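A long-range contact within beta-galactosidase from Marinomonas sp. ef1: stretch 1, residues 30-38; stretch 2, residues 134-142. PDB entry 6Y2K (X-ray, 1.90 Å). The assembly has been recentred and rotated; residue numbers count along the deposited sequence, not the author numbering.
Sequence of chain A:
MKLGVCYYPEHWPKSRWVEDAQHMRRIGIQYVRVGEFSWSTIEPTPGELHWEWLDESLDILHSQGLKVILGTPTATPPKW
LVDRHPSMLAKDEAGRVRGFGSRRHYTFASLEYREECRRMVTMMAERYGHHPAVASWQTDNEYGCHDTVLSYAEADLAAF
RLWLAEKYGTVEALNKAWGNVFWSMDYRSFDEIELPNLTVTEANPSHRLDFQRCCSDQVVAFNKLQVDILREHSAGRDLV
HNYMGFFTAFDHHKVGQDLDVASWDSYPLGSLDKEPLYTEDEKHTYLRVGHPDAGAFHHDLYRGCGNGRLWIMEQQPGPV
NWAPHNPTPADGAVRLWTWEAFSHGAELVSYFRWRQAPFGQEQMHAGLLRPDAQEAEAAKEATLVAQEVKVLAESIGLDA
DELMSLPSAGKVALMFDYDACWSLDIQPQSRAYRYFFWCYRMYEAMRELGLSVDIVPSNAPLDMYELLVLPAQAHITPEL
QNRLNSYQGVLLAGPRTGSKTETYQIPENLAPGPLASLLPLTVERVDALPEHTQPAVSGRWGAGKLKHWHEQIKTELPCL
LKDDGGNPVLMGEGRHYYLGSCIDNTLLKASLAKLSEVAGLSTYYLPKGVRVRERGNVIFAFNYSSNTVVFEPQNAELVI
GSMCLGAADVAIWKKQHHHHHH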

# COMPACT_ATOMS: atom_id res chain seq x y z
N GLN A 30 -51.00 -17.40 0.10
CA GLN A 30 -52.08 -18.00 0.89
C GLN A 30 -52.50 -17.17 2.12
O GLN A 30 -53.62 -17.37 2.62
CB GLN A 30 -51.67 -19.40 1.35
CG GLN A 30 -51.51 -20.40 0.22
CD GLN A 30 -51.17 -21.79 0.71
OE1 GLN A 30 -50.04 -22.26 0.58
NE2 GLN A 30 -52.15 -22.46 1.31
N TYR A 31 -51.62 -16.29 2.61
CA TYR A 31 -51.87 -15.44 3.77
C TYR A 31 -51.66 -13.97 3.42
O TYR A 31 -50.76 -13.63 2.65
CB TYR A 31 -50.94 -15.79 4.93
CG TYR A 31 -51.32 -17.04 5.67
CD1 TYR A 31 -51.13 -18.29 5.09
CD2 TYR A 31 -51.86 -16.98 6.96
CE1 TYR A 31 -51.48 -19.45 5.76
CE2 TYR A 31 -52.20 -18.14 7.65
CZ TYR A 31 -52.01 -19.37 7.04
OH TYR A 31 -52.34 -20.53 7.70
N VAL A 32 -52.48 -13.10 4.01
CA VAL A 32 -52.40 -11.66 3.75
C VAL A 32 -52.54 -10.90 5.07
O VAL A 32 -53.51 -11.12 5.81
CB VAL A 32 -53.51 -11.20 2.79
CG1 VAL A 32 -53.39 -9.71 2.48
CG2 VAL A 32 -53.48 -12.02 1.50
N ARG A 33 -51.59 -10.00 5.36
CA ARG A 33 -51.68 -9.16 6.55
C ARG A 33 -52.29 -7.80 6.20
O ARG A 33 -51.94 -7.19 5.19
CB ARG A 33 -50.32 -8.97 7.21
CG ARG A 33 -50.40 -8.33 8.59
CD ARG A 33 -49.04 -7.88 9.11
NE ARG A 33 -48.46 -6.83 8.28
CZ ARG A 33 -47.25 -6.30 8.45
NH1 ARG A 33 -46.47 -6.71 9.45
NH2 ARG A 33 -46.82 -5.36 7.62
N VAL A 34 -53.24 -7.34 7.02
CA VAL A 34 -53.82 -6.00 6.89
C VAL A 34 -54.07 -5.34 8.25
O VAL A 34 -54.17 -6.03 9.27
CB VAL A 34 -55.16 -6.00 6.10
CG1 VAL A 34 -54.99 -6.64 4.73
CG2 VAL A 34 -56.27 -6.68 6.88
N GLY A 35 -54.14 -4.01 8.25
CA GLY A 35 -54.77 -3.25 9.35
C GLY A 35 -53.91 -2.53 10.38
O GLY A 35 -54.42 -1.65 11.09
N GLU A 36 -52.62 -2.86 10.48
CA GLU A 36 -51.78 -2.37 11.59
C GLU A 36 -51.47 -0.86 11.60
O GLU A 36 -51.05 -0.33 12.63
CB GLU A 36 -50.49 -3.20 11.75
CG GLU A 36 -49.29 -2.85 10.84
CD GLU A 36 -49.45 -3.23 9.37
OE1 GLU A 36 -50.53 -3.72 8.94
OE2 GLU A 36 -48.47 -3.03 8.63
N PHE A 37 -51.64 -0.17 10.47
CA PHE A 37 -51.46 1.29 10.43
C PHE A 37 -52.75 2.07 10.13
O PHE A 37 -52.68 3.24 9.71
CB PHE A 37 -50.38 1.67 9.40
CG PHE A 37 -49.02 1.07 9.67
CD1 PHE A 37 -48.39 1.27 10.90
CD2 PHE A 37 -48.34 0.38 8.68
CE1 PHE A 37 -47.13 0.73 11.15
CE2 PHE A 37 -47.07 -0.13 8.92
CZ PHE A 37 -46.47 0.04 10.15
N SER A 38 -53.91 1.47 10.39
CA SER A 38 -55.20 2.00 9.89
C SER A 38 -56.04 2.82 10.89
O SER A 38 -57.17 3.19 10.57
CB SER A 38 -56.05 0.85 9.29
OG SER A 38 -56.46 -0.09 10.29
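Stretch 2, residues 134-142: VASWQTDNE

Two strands run in broadly the same sense, too far apart to pair, and a single direct hydrogen bond joins the stretches, passing between side chains: NH1 of Arg 33 donates to OE1 of Gln 138 at 3.0 Å. No backbone hydrogen bond crosses the gap, and a buried, largely polar cluster does most of the work.

Stretch 2 begins as strand at Val 134, with a local departure from extended geometry at Ala 135 (psi -20°), and is still strand at Gln 138, leaving a looped segment from Asp 140 to Glu 142. It travels in broadly the same sense as stretch 1, the end-to-end directions of the touching parts lying 37° apart. The backbones draw closer along the way: CA of Tyr 31 is 8.8 Å from CA of Ala 135, whereas CA of Glu 36 is 6.4 Å from CA of Asp 140.

At the wide end the contact is apolar and loose. CB of Ala 135 lies 4.4 Å from CE2 of Tyr 31, and the small methyl group leaves the broad tyrosine ring to span much of the distance. Strand alternation then turns Arg 33 toward stretch 2, while Val 32 and Val 34 are out of its reach.

Gln 138 suits the centre because its amide offers both an acceptor and a donor. While OE1 accepts the hydrogen bond from NH1 of Arg 33, lying near the guanidinium plane, NE2 donates to O of Asp 140 at 2.9 Å and, weakly, to OD1 of Asn 141 at 3.1 Å, tying the strand to the loop that follows. Asp 140 adopts a positive phi of 59° and points its CB away from stretch 1; its OD1 accepts from N of Asn 141 at 2.8 Å, helping to hold this bend.

Asn 141, the residue most covered by stretch 1, turns back toward it. Its amide suits the place by offering OD1 to a water and to NE2 of Gln 138. OD1 also lies 3.6 Å from CG of Glu 36, and ND2 of Asn 141 approaches CZ of Phe 37 at 3.3 Å; although CB of Phe 37 points sideways, its ring is long enough for the end to reach Asn 141. The water bridges the junction: its oxygen lies 2.7 Å from OD1 of Asn 141, 2.7 Å from OE2 of Glu 36 and 2.9 Å from NH2 of Arg 33, the last a weak bond in which the water accepts.

Within stretch 1, the charge of Arg 33 is balanced by Glu 36, NH2 to OE2 being 3.0 Å; the oxygen lies well out of the guanidinium plane, so this is attraction between charges alone. The type I turn from Gly 35 to Ser 38 carries Glu 36 and Phe 37 to the loop of stretch 2. Glycine fits its start, where phi of 103° would jam a CB against the preceding carbonyl.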

# COMPACT_ATOMS: atom_id res chain seq x y z
N VAL A 134 -60.36 -14.33 9.26
CA VAL A 134 -59.27 -14.01 10.19
C VAL A 134 -58.69 -15.29 10.80
O VAL A 134 -59.36 -15.97 11.58
CB VAL A 134 -59.72 -13.03 11.28
CG1 VAL A 134 -58.60 -12.75 12.28
CG2 VAL A 134 -60.20 -11.73 10.65
N ALA A 135 -57.46 -15.61 10.41
CA ALA A 135 -56.76 -16.79 10.91
C ALA A 135 -55.80 -16.47 12.05
O ALA A 135 -55.43 -17.36 12.82
CB ALA A 135 -56.00 -17.45 9.77
N SER A 136 -55.41 -15.19 12.17
CA SER A 136 -54.33 -14.79 13.05
C SER A 136 -54.42 -13.30 13.37
O SER A 136 -55.00 -12.53 12.59
CB SER A 136 -53.00 -15.09 12.34
OG SER A 136 -51.89 -14.53 13.01
N TRP A 137 -53.82 -12.89 14.49
CA TRP A 137 -53.68 -11.47 14.82
C TRP A 137 -52.23 -11.12 15.07
O TRP A 137 -51.54 -11.85 15.79
CB TRP A 137 -54.46 -11.11 16.09
CG TRP A 137 -55.96 -11.19 16.00
CD1 TRP A 137 -56.72 -12.31 16.09
CD2 TRP A 137 -56.86 -10.10 15.83
NE1 TRP A 137 -58.05 -11.99 15.98
CE2 TRP A 137 -58.16 -10.63 15.83
CE3 TRP A 137 -56.69 -8.71 15.69
CZ2 TRP A 137 -59.30 -9.83 15.69
CZ3 TRP A 137 -57.82 -7.91 15.55
CH2 TRP A 137 -59.11 -8.47 15.55
N GLN A 138 -51.77 -10.00 14.49
CA GLN A 138 -50.49 -9.39 14.86
C GLN A 138 -50.76 -8.26 15.85
O GLN A 138 -51.52 -7.34 15.54
CB GLN A 138 -49.78 -8.80 13.63
CG GLN A 138 -48.46 -8.08 13.96
CD GLN A 138 -47.81 -7.45 12.75
OE1 GLN A 138 -47.27 -8.15 11.91
NE2 GLN A 138 -47.86 -6.12 12.66
N THR A 139 -50.15 -8.32 17.03
CA THR A 139 -50.25 -7.22 17.99
C THR A 139 -49.32 -6.08 17.58
O THR A 139 -48.14 -6.30 17.38
CB THR A 139 -49.88 -7.67 19.41
OG1 THR A 139 -48.61 -8.34 19.39
CG2 THR A 139 -50.95 -8.61 19.96
N ASP A 140 -49.86 -4.88 17.42
CA ASP A 140 -49.05 -3.68 17.21
C ASP A 140 -48.20 -3.87 15.92
O ASP A 140 -48.70 -4.45 14.93
CB ASP A 140 -48.23 -3.42 18.50
CG ASP A 140 -47.71 -1.98 18.64
OD1 ASP A 140 -46.59 -1.72 18.13
OD2 ASP A 140 -48.37 -1.16 19.32
N ASN A 141 -46.96 -3.38 15.90
CA ASN A 141 -46.06 -3.53 14.76
C ASN A 141 -44.64 -3.16 15.18
O ASN A 141 -44.36 -2.00 15.46
CB ASN A 141 -46.48 -2.64 13.58
CG ASN A 141 -45.68 -2.94 12.32
OD1 ASN A 141 -45.92 -3.94 11.63
ND2 ASN A 141 -44.70 -2.08 12.03
N GLU A 142 -43.76 -4.16 15.25
CA GLU A 142 -42.33 -3.97 15.52
C GLU A 142 -42.08 -3.17 16.79
O GLU A 142 -41.55 -2.06 16.76
CB GLU A 142 -41.63 -3.32 14.31
CG GLU A 142 -41.54 -4.20 13.06
CD GLU A 142 -40.61 -3.62 11.99
OE1 GLU A 142 -40.54 -2.38 11.87
OE2 GLU A 142 -39.93 -4.40 11.28
O HOH W 1 -45.79 -3.12 9.08